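Local structure of fructose-bisphosphate aldolase class I (1W8S) at residues 75-83 / 91-99; 40-48 / 60-70. The protein belongs to the class I fructose-bisphosphate aldolases of the DeoC/LacD family and has a TIM-barrel fold. The protein carries 2 engineered substitutions. One frame throughout, in Å; residues are numbered along the deposited sequence.

Contact 1. Residues 75-83 / 91-99; sequences LILKLNGKT and VSVANCSVE
Leu79 is the main bump of this contact: its isobutyl end lies along the backbone of 96-98, where the loop enters helix 98-103, with CD2 3.9 Å from Cys96 CB. The same methyl, Leu79 CD2, is 3.8 Å from Ser97 O. On the other branch, Leu79 CD1 reaches Val98 CG2 at 4.1 Å. With CG beside its own backbone N (chi1 -60°), the branch reaches Cys96 and Val98 although its root does not aim there. Leu77 adds a lighter touch, CD1 on Cys96 SG. The carbonyl of Leu79 is the second projection: Asn95 N donates to Leu79 O at 2.8 Å. Farther along, Asn80 lies against Ser92 and Val93. Asn80 ND2 gives Ser92 O a 3.0 Å bond that lies close to the amide plane of Asn80 but meets the acceptor from above its carbonyl plane; ND2 also serves Thr112 O. Beside it Ser92 OG fits against the bare backbone of Gly81, 3.1 Å from Gly81 CA. A water spans Gly81 O, Val93 O and Asn95 ND2, joining the two segments. The touching parts run 160° apart, as in an irregular antiparallel hairpin. The hairpin is formed by strand 75-81 of the barrel, flanked by parallel strands 57-60 and 108-113, and the short strand 93-94; Leu79 also packs on Val109 and on Ile130 of helix 120-137, and Cys96 on Arg62 of helix 62-68.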
loop_
_atom_site.group_PDB
_atom_site.type_symbol
_atom_site.label_atom_id
_atom_site.label_comp_id
_atom_site.label_asym_id
_atom_site.label_seq_id
_atom_site.Cartn_x
_atom_site.Cartn_y
_atom_site.Cartn_z
ATOM N N LEU E 75 23.386 -20.752 10.966
ATOM C CA LEU E 75 22.470 -19.676 11.315
ATOM C C LEU E 75 21.236 -19.709 10.409
ATOM O O LEU E 75 21.372 -19.803 9.207
ATOM C CB LEU E 75 23.185 -18.347 11.149
ATOM C CG LEU E 75 22.334 -17.084 11.114
ATOM C CD1 LEU E 75 21.671 -16.850 12.444
ATOM C CD2 LEU E 75 23.200 -15.900 10.715
ATOM N N ILE E 76 20.057 -19.624 11.032
ATOM C CA ILE E 76 18.799 -19.359 10.377
ATOM C C ILE E 76 18.473 -17.917 10.732
ATOM O O ILE E 76 18.318 -17.579 11.910
ATOM C CB ILE E 76 17.720 -20.297 10.871
ATOM C CG1 ILE E 76 18.152 -21.747 10.650
ATOM C CG2 ILE E 76 16.390 -20.011 10.164
ATOM C CD1 ILE E 76 17.123 -22.788 11.098
ATOM N N LEU E 77 18.451 -17.057 9.720
ATOM C CA LEU E 77 18.110 -15.638 9.886
ATOM C C LEU E 77 16.595 -15.474 9.797
ATOM O O LEU E 77 15.962 -15.725 8.756
ATOM C CB LEU E 77 18.834 -14.807 8.856
ATOM C CG LEU E 77 19.049 -13.316 9.019
ATOM C CD1 LEU E 77 17.834 -12.607 9.502
ATOM C CD2 LEU E 77 20.177 -13.098 9.983
ATOM N N LYS E 78 16.003 -15.145 10.943
ATOM C CA LYS E 78 14.588 -14.868 11.085
ATOM C C LYS E 78 14.311 -13.486 10.507
ATOM O O LYS E 78 14.782 -12.485 11.055
ATOM C CB LYS E 78 14.244 -14.858 12.579
ATOM C CG LYS E 78 12.795 -14.538 12.917
ATOM C CD LYS E 78 11.878 -15.377 12.133
ATOM C CE LYS E 78 10.422 -15.270 12.617
ATOM N NZ LYS E 78 10.067 -13.986 13.172
ATOM N N LEU E 79 13.622 -13.438 9.374
ATOM C CA LEU E 79 13.540 -12.209 8.568
ATOM C C LEU E 79 12.508 -11.212 9.066
ATOM O O LEU E 79 12.704 -10.015 8.903
ATOM C CB LEU E 79 13.246 -12.492 7.083
ATOM C CG LEU E 79 14.279 -13.353 6.369
ATOM C CD1 LEU E 79 13.654 -13.875 5.093
ATOM C CD2 LEU E 79 15.503 -12.552 6.061
ATOM N N ASN E 80 11.401 -11.690 9.625
ATOM C CA ASN E 80 10.352 -10.792 10.065
ATOM C C ASN E 80 10.356 -10.717 11.575
ATOM O O ASN E 80 11.235 -11.265 12.212
ATOM C CB ASN E 80 8.956 -11.064 9.454
ATOM C CG ASN E 80 8.435 -12.491 9.632
ATOM O OD1 ASN E 80 9.155 -13.398 10.047
ATOM N ND2 ASN E 80 7.175 -12.695 9.239
ATOM N N GLY E 81 9.410 -10.015 12.155
ATOM C CA GLY E 81 9.326 -9.945 13.604
ATOM C C GLY E 81 8.332 -8.909 14.028
ATOM O O GLY E 81 8.129 -7.888 13.345
ATOM N N LYS E 82 7.616 -9.227 15.105
ATOM C CA LYS E 82 6.637 -8.342 15.721
ATOM C C LYS E 82 6.797 -8.436 17.236
ATOM O O LYS E 82 7.493 -9.307 17.724
ATOM C CB LYS E 82 5.206 -8.717 15.325
ATOM C CG LYS E 82 4.708 -10.087 15.846
ATOM C CD LYS E 82 3.190 -10.226 15.821
ATOM C CE LYS E 82 2.508 -9.656 17.034
ATOM N NZ LYS E 82 2.725 -10.453 18.318
ATOM N N THR E 83 6.099 -7.569 17.962
ATOM C CA THR E 83 6.149 -7.534 19.419
ATOM C C THR E 83 4.839 -7.970 20.003
ATOM O O THR E 83 3.797 -7.936 19.334
ATOM C CB THR E 83 6.450 -6.100 19.933
ATOM O OG1 THR E 83 5.315 -5.265 19.716
ATOM C CG2 THR E 83 7.558 -5.459 19.144
ATOM N N VAL E 91 0.399 -9.518 12.609
ATOM C CA VAL E 91 1.147 -9.278 11.396
ATOM C C VAL E 91 2.612 -9.129 11.751
ATOM O O VAL E 91 2.957 -8.540 12.765
ATOM C CB VAL E 91 0.591 -8.049 10.656
ATOM C CG1 VAL E 91 0.904 -6.792 11.400
ATOM C CG2 VAL E 91 1.109 -7.991 9.220
ATOM N N SER E 92 3.468 -9.700 10.928
ATOM C CA SER E 92 4.920 -9.659 11.145
ATOM C C SER E 92 5.572 -9.427 9.768
ATOM O O SER E 92 5.417 -10.268 8.887
ATOM C CB SER E 92 5.389 -10.975 11.733
ATOM O OG SER E 92 6.779 -10.933 12.096
ATOM N N VAL E 93 6.207 -8.268 9.571
ATOM C CA VAL E 93 6.802 -7.942 8.274
ATOM C C VAL E 93 8.325 -8.067 8.303
ATOM O O VAL E 93 8.956 -7.972 9.349
ATOM C CB VAL E 93 6.431 -6.529 7.795
ATOM C CG1 VAL E 93 4.957 -6.368 7.662
ATOM C CG2 VAL E 93 6.979 -5.500 8.704
ATOM N N ALA E 94 8.903 -8.263 7.127
ATOM C CA ALA E 94 10.331 -8.438 7.011
ATOM C C ALA E 94 11.057 -7.187 7.410
ATOM O O ALA E 94 10.676 -6.083 7.017
ATOM C CB ALA E 94 10.704 -8.816 5.564
ATOM N N ASN E 95 12.088 -7.344 8.225
ATOM C CA ASN E 95 12.998 -6.246 8.545
ATOM C C ASN E 95 14.371 -6.454 7.905
ATOM O O ASN E 95 15.323 -5.694 8.178
ATOM C CB ASN E 95 13.160 -6.073 10.066
ATOM C CG ASN E 95 13.656 -7.301 10.740
ATOM O OD1 ASN E 95 14.805 -7.700 10.554
ATOM N ND2 ASN E 95 12.801 -7.919 11.542
ATOM N N CYS E 96 14.472 -7.491 7.090
ATOM C CA CYS E 96 15.712 -7.942 6.445
ATOM C C CYS E 96 15.357 -8.636 5.157
ATOM O O CYS E 96 14.313 -9.304 5.094
ATOM C CB CYS E 96 16.430 -8.937 7.355
ATOM S SG CYS E 96 18.134 -9.354 6.904
ATOM N N SER E 97 16.233 -8.523 4.154
ATOM C CA SER E 97 16.101 -9.240 2.882
ATOM C C SER E 97 16.890 -10.518 2.923
ATOM O O SER E 97 17.811 -10.682 3.760
ATOM C CB SER E 97 16.632 -8.415 1.723
ATOM O OG SER E 97 17.990 -8.084 1.860
ATOM N N VAL E 98 16.563 -11.428 2.020
ATOM C CA VAL E 98 17.338 -12.642 1.865
ATOM C C VAL E 98 18.753 -12.307 1.457
ATOM O O VAL E 98 19.688 -12.940 1.917
ATOM C CB VAL E 98 16.689 -13.557 0.815
ATOM C CG1 VAL E 98 17.605 -14.696 0.430
ATOM C CG2 VAL E 98 15.343 -14.055 1.348
ATOM N N GLU E 99 18.934 -11.323 0.578
ATOM C CA GLU E 99 20.299 -10.982 0.138
ATOM C C GLU E 99 21.161 -10.551 1.353
ATOM O O GLU E 99 22.333 -10.929 1.479
ATOM C CB GLU E 99 20.263 -9.889 -0.943
ATOM C CG GLU E 99 21.643 -9.382 -1.334
ATOM C CD GLU E 99 21.664 -8.368 -2.485
ATOM O OE1 GLU E 99 20.691 -8.275 -3.238
ATOM O OE2 GLU E 99 22.710 -7.738 -2.642
HETATM O O HOH W 1 15.809 -10.025 11.206
HETATM O O HOH W 2 6.823 -12.860 13.802
HETATM O O HOH W 3 6.165 -6.554 12.036
HETATM O O HOH W 4 10.009 -6.795 11.599
#

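Contact 2. Residues 40-48 / 60-70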
loop_
_atom_site.group_PDB
_atom_site.type_symbol
_atom_site.label_atom_id
_atom_site.label_comp_id
_atom_site.label_asym_id
_atom_site.label_seq_id
_atom_site.Cartn_x
_atom_site.Cartn_y
_atom_site.Cartn_z
ATOM N N SER E 40 21.029 -15.528 29.577
ATOM C CA SER E 40 20.289 -15.703 28.315
ATOM C C SER E 40 20.075 -14.430 27.473
ATOM O O SER E 40 19.761 -14.547 26.283
ATOM C CB SER E 40 18.925 -16.378 28.548
ATOM O OG SER E 40 18.021 -15.544 29.249
ATOM N N ALA E 41 20.199 -13.259 28.094
ATOM C CA ALA E 41 20.219 -11.964 27.373
ATOM C C ALA E 41 21.478 -11.709 26.566
ATOM O O ALA E 41 21.498 -10.832 25.717
ATOM C CB ALA E 41 20.053 -10.811 28.358
ATOM N N ASP E 42 22.534 -12.458 26.845
ATOM C CA ASP E 42 23.812 -12.317 26.147
ATOM C C ASP E 42 23.866 -13.302 24.959
ATOM O O ASP E 42 23.932 -14.537 25.185
ATOM C CB ASP E 42 24.944 -12.621 27.146
ATOM C CG ASP E 42 26.317 -12.464 26.536
ATOM O OD1 ASP E 42 26.410 -12.173 25.318
ATOM O OD2 ASP E 42 27.355 -12.573 27.222
ATOM N N PRO E 43 23.812 -12.803 23.710
ATOM C CA PRO E 43 23.859 -13.694 22.557
ATOM C C PRO E 43 25.136 -14.544 22.497
ATOM O O PRO E 43 25.081 -15.659 21.963
ATOM C CB PRO E 43 23.731 -12.739 21.351
ATOM C CG PRO E 43 23.111 -11.551 21.867
ATOM C CD PRO E 43 23.745 -11.392 23.278
ATOM N N GLU E 44 26.252 -14.067 23.060
ATOM C CA GLU E 44 27.467 -14.879 23.122
ATOM C C GLU E 44 27.247 -16.154 23.931
ATOM O O GLU E 44 27.736 -17.210 23.567
ATOM C CB GLU E 44 28.655 -14.090 23.697
ATOM C CG GLU E 44 29.031 -12.844 22.893
ATOM C CD GLU E 44 30.297 -12.127 23.396
ATOM O OE1 GLU E 44 30.739 -11.192 22.704
ATOM O OE2 GLU E 44 30.833 -12.459 24.480
ATOM N N TYR E 45 26.508 -16.049 25.031
ATOM C CA TYR E 45 26.150 -17.202 25.852
ATOM C C TYR E 45 25.303 -18.189 25.052
ATOM O O TYR E 45 25.514 -19.380 25.116
ATOM C CB TYR E 45 25.388 -16.724 27.088
ATOM C CG TYR E 45 24.685 -17.794 27.859
ATOM C CD1 TYR E 45 25.369 -18.572 28.807
ATOM C CD2 TYR E 45 23.345 -18.025 27.664
ATOM C CE1 TYR E 45 24.698 -19.547 29.522
ATOM C CE2 TYR E 45 22.677 -18.992 28.360
ATOM C CZ TYR E 45 23.347 -19.759 29.280
ATOM O OH TYR E 45 22.623 -20.707 29.970
ATOM N N ILE E 46 24.345 -17.669 24.294
ATOM C CA ILE E 46 23.493 -18.500 23.438
ATOM C C ILE E 46 24.292 -19.302 22.381
ATOM O O ILE E 46 24.010 -20.481 22.135
ATOM C CB ILE E 46 22.432 -17.638 22.754
ATOM C CG1 ILE E 46 21.513 -16.982 23.796
ATOM C CG2 ILE E 46 21.617 -18.455 21.752
ATOM C CD1 ILE E 46 20.707 -17.951 24.631
ATOM N N LEU E 47 25.275 -18.663 21.765
ATOM C CA LEU E 47 26.145 -19.363 20.814
ATOM C C LEU E 47 26.982 -20.455 21.472
ATOM O O LEU E 47 27.137 -21.546 20.922
ATOM C CB LEU E 47 27.069 -18.367 20.099
ATOM C CG LEU E 47 26.398 -17.509 19.038
ATOM C CD1 LEU E 47 27.288 -16.358 18.691
ATOM C CD2 LEU E 47 26.083 -18.310 17.771
ATOM N N ARG E 48 27.532 -20.164 22.647
ATOM C CA ARG E 48 28.361 -21.131 23.363
ATOM C C ARG E 48 27.519 -22.328 23.769
ATOM O O ARG E 48 27.960 -23.471 23.693
ATOM C CB ARG E 48 28.970 -20.506 24.620
ATOM C CG ARG E 48 30.185 -19.605 24.387
ATOM C CD ARG E 48 31.046 -19.401 25.652
ATOM N NE ARG E 48 30.228 -18.977 26.799
ATOM C CZ ARG E 48 29.855 -17.719 27.061
ATOM N NH1 ARG E 48 30.221 -16.707 26.273
ATOM N NH2 ARG E 48 29.098 -17.469 28.122
ATOM N N PHE E 60 18.443 -16.279 14.705
ATOM C CA PHE E 60 18.677 -14.896 15.150
ATOM C C PHE E 60 17.915 -13.925 14.219
ATOM O O PHE E 60 17.786 -14.190 13.031
ATOM C CB PHE E 60 20.149 -14.491 15.019
ATOM C CG PHE E 60 21.113 -15.101 16.033
ATOM C CD1 PHE E 60 20.690 -15.785 17.172
ATOM C CD2 PHE E 60 22.482 -14.913 15.848
ATOM C CE1 PHE E 60 21.604 -16.300 18.052
ATOM C CE2 PHE E 60 23.405 -15.409 16.734
ATOM C CZ PHE E 60 22.968 -16.110 17.843
ATOM N N GLN E 61 17.480 -12.795 14.773
ATOM C CA GLN E 61 17.101 -11.615 13.966
ATOM C C GLN E 61 18.373 -10.961 13.452
ATOM O O GLN E 61 19.470 -11.195 13.959
ATOM C CB GLN E 61 16.319 -10.595 14.795
ATOM C CG GLN E 61 15.089 -11.105 15.496
ATOM C CD GLN E 61 13.890 -11.202 14.602
ATOM O OE1 GLN E 61 13.827 -10.564 13.528
ATOM N NE2 GLN E 61 12.910 -11.975 15.048
ATOM N N ARG E 62 18.222 -10.109 12.449
ATOM C CA ARG E 62 19.345 -9.501 11.759
ATOM C C ARG E 62 20.307 -8.733 12.640
ATOM O O ARG E 62 21.484 -8.762 12.392
ATOM C CB ARG E 62 18.860 -8.562 10.659
ATOM C CG ARG E 62 18.126 -7.292 11.166
ATOM C CD ARG E 62 17.911 -6.212 10.087
ATOM N NE ARG E 62 19.162 -5.917 9.381
ATOM C CZ ARG E 62 19.218 -5.537 8.104
ATOM N NH1 ARG E 62 18.103 -5.322 7.408
ATOM N NH2 ARG E 62 20.383 -5.331 7.528
ATOM N N GLY E 63 19.822 -8.097 13.686
ATOM C CA GLY E 63 20.685 -7.247 14.508
ATOM C C GLY E 63 21.628 -8.082 15.370
ATOM O O GLY E 63 22.787 -7.745 15.554
ATOM N N ILE E 64 21.089 -9.160 15.936
ATOM C CA ILE E 64 21.877 -10.113 16.681
ATOM C C ILE E 64 22.850 -10.846 15.769
ATOM O O ILE E 64 23.989 -11.060 16.135
ATOM C CB ILE E 64 20.965 -11.148 17.416
ATOM C CG1 ILE E 64 19.969 -10.466 18.355
ATOM C CG2 ILE E 64 21.801 -12.206 18.140
ATOM C CD1 ILE E 64 20.547 -9.725 19.457
ATOM N N ALA E 65 22.402 -11.276 14.602
ATOM C CA ALA E 65 23.342 -11.875 13.639
ATOM C C ALA E 65 24.486 -10.899 13.292
ATOM O O ALA E 65 25.648 -11.288 13.263
ATOM C CB ALA E 65 22.634 -12.316 12.401
ATOM N N GLU E 66 24.171 -9.634 13.008
ATOM C CA GLU E 66 25.207 -8.687 12.557
ATOM C C GLU E 66 26.220 -8.468 13.647
ATOM O O GLU E 66 27.407 -8.430 13.389
ATOM C CB GLU E 66 24.596 -7.326 12.172
ATOM C CG GLU E 66 25.580 -6.296 11.638
ATOM C CD GLU E 66 24.884 -4.998 11.280
ATOM O OE1 GLU E 66 24.521 -4.244 12.183
ATOM O OE2 GLU E 66 24.687 -4.740 10.087
ATOM N N LYS E 67 25.728 -8.269 14.869
ATOM C CA LYS E 67 26.594 -7.847 15.986
ATOM C C LYS E 67 27.335 -9.003 16.662
ATOM O O LYS E 67 28.398 -8.800 17.264
ATOM C CB LYS E 67 25.741 -7.076 17.019
ATOM C CG LYS E 67 25.874 -5.575 16.967
ATOM C CD LYS E 67 25.380 -5.030 15.698
ATOM C CE LYS E 67 25.330 -3.486 15.677
ATOM N NZ LYS E 67 24.324 -3.115 14.595
ATOM N N TYR E 68 26.768 -10.205 16.587
ATOM C CA TYR E 68 27.260 -11.352 17.366
ATOM C C TYR E 68 27.620 -12.630 16.610
ATOM O O TYR E 68 28.421 -13.425 17.112
ATOM C CB TYR E 68 26.227 -11.734 18.436
ATOM C CG TYR E 68 26.050 -10.680 19.505
ATOM C CD1 TYR E 68 26.869 -10.658 20.634
ATOM C CD2 TYR E 68 25.087 -9.703 19.382
ATOM C CE1 TYR E 68 26.708 -9.691 21.603
ATOM C CE2 TYR E 68 24.930 -8.742 20.345
ATOM C CZ TYR E 68 25.738 -8.740 21.450
ATOM O OH TYR E 68 25.567 -7.780 22.408
ATOM N N TYR E 69 27.012 -12.868 15.449
ATOM C CA TYR E 69 27.217 -14.141 14.775
ATOM C C TYR E 69 28.657 -14.277 14.370
ATOM O O TYR E 69 29.233 -13.348 13.812
ATOM C CB TYR E 69 26.345 -14.311 13.545
ATOM C CG TYR E 69 26.480 -15.695 12.965
ATOM C CD1 TYR E 69 26.189 -16.830 13.737
ATOM C CD2 TYR E 69 26.924 -15.882 11.663
ATOM C CE1 TYR E 69 26.295 -18.110 13.215
ATOM C CE2 TYR E 69 27.060 -17.154 11.131
ATOM C CZ TYR E 69 26.730 -18.267 11.884
ATOM O OH TYR E 69 26.877 -19.501 11.284
ATOM N N ASP E 70 29.220 -15.433 14.695
ATOM C CA ASP E 70 30.663 -15.702 14.602
ATOM C C ASP E 70 30.969 -16.954 13.762
ATOM O O ASP E 70 32.098 -17.466 13.767
ATOM C CB ASP E 70 31.252 -15.830 16.020
ATOM C CG ASP E 70 30.753 -17.065 16.769
ATOM O OD1 ASP E 70 29.857 -17.820 16.286
ATOM O OD2 ASP E 70 31.207 -17.350 17.882
#
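Pro43 sets its CB-CG-CD edge over one face of the Tyr68 ring, the proline ring tilted against it, a CH-pi contact with Pro43 CG 3.6 Å from the Tyr68 ring centroid and only 10° off its normal. Glu44 CG meets the same ring at its edge, near CD1. Apolar packing continues around this contact. Pro43 CB meets Ile64 CG2 at 3.8 Å. Leu47 CG lies beside its backbone N (chi1 -75°), which carries both methyls toward segment 60-70; crossing Phe60 at about a right angle, Leu47 sets CD2 3.8 Å from Phe60 CZ and near the edge of the Tyr69 ring. Ile46 CG2 comes to the edge of Phe60, whose face carries Ile64 CG2. Contacts with polar atoms are few: Leu47 CD1 lies 3.5 Å from Tyr68 O and 3.8 Å from Asp70 OD1. The axes of segments 43-48 and 62-68 cross at -82°, 11.1 Å apart at closest approach, packing two consecutive TIM-barrel helices linked through strand 57-60. No hydrogen bond links the segments, so dispersion and CH-pi contacts dominate, while Asp70 OD1 bonds Ser72 OG and Tyr68 OH bonds Lys196 N of the second subunit, making the Tyr68 ring part of both helix packing and subunit interface.

How the contacts relate
From the N terminus, helix 43-53 leads into strand 57-60 and then helix 62-68; contact 2 closes this helix-strand-helix loop by bringing the start of helix 43-53 to the end of helix 62-68. Strand 75-81 follows, and contact 1 closes the hairpin over the seven residues between its segments and reaches the start of helix 98-103. The two loops are in series, neither nested nor crossed, with centres 15 Å apart. They nevertheless meet: Lys78 N lies 2.9 Å from Phe60 O, a probable bond between parallel barrel strands, and Arg62 NH1 probably bonds Asn95 O. Helix 62-68 thus joins its neighbouring helix to the hairpin, and both contacts reach the second subunit.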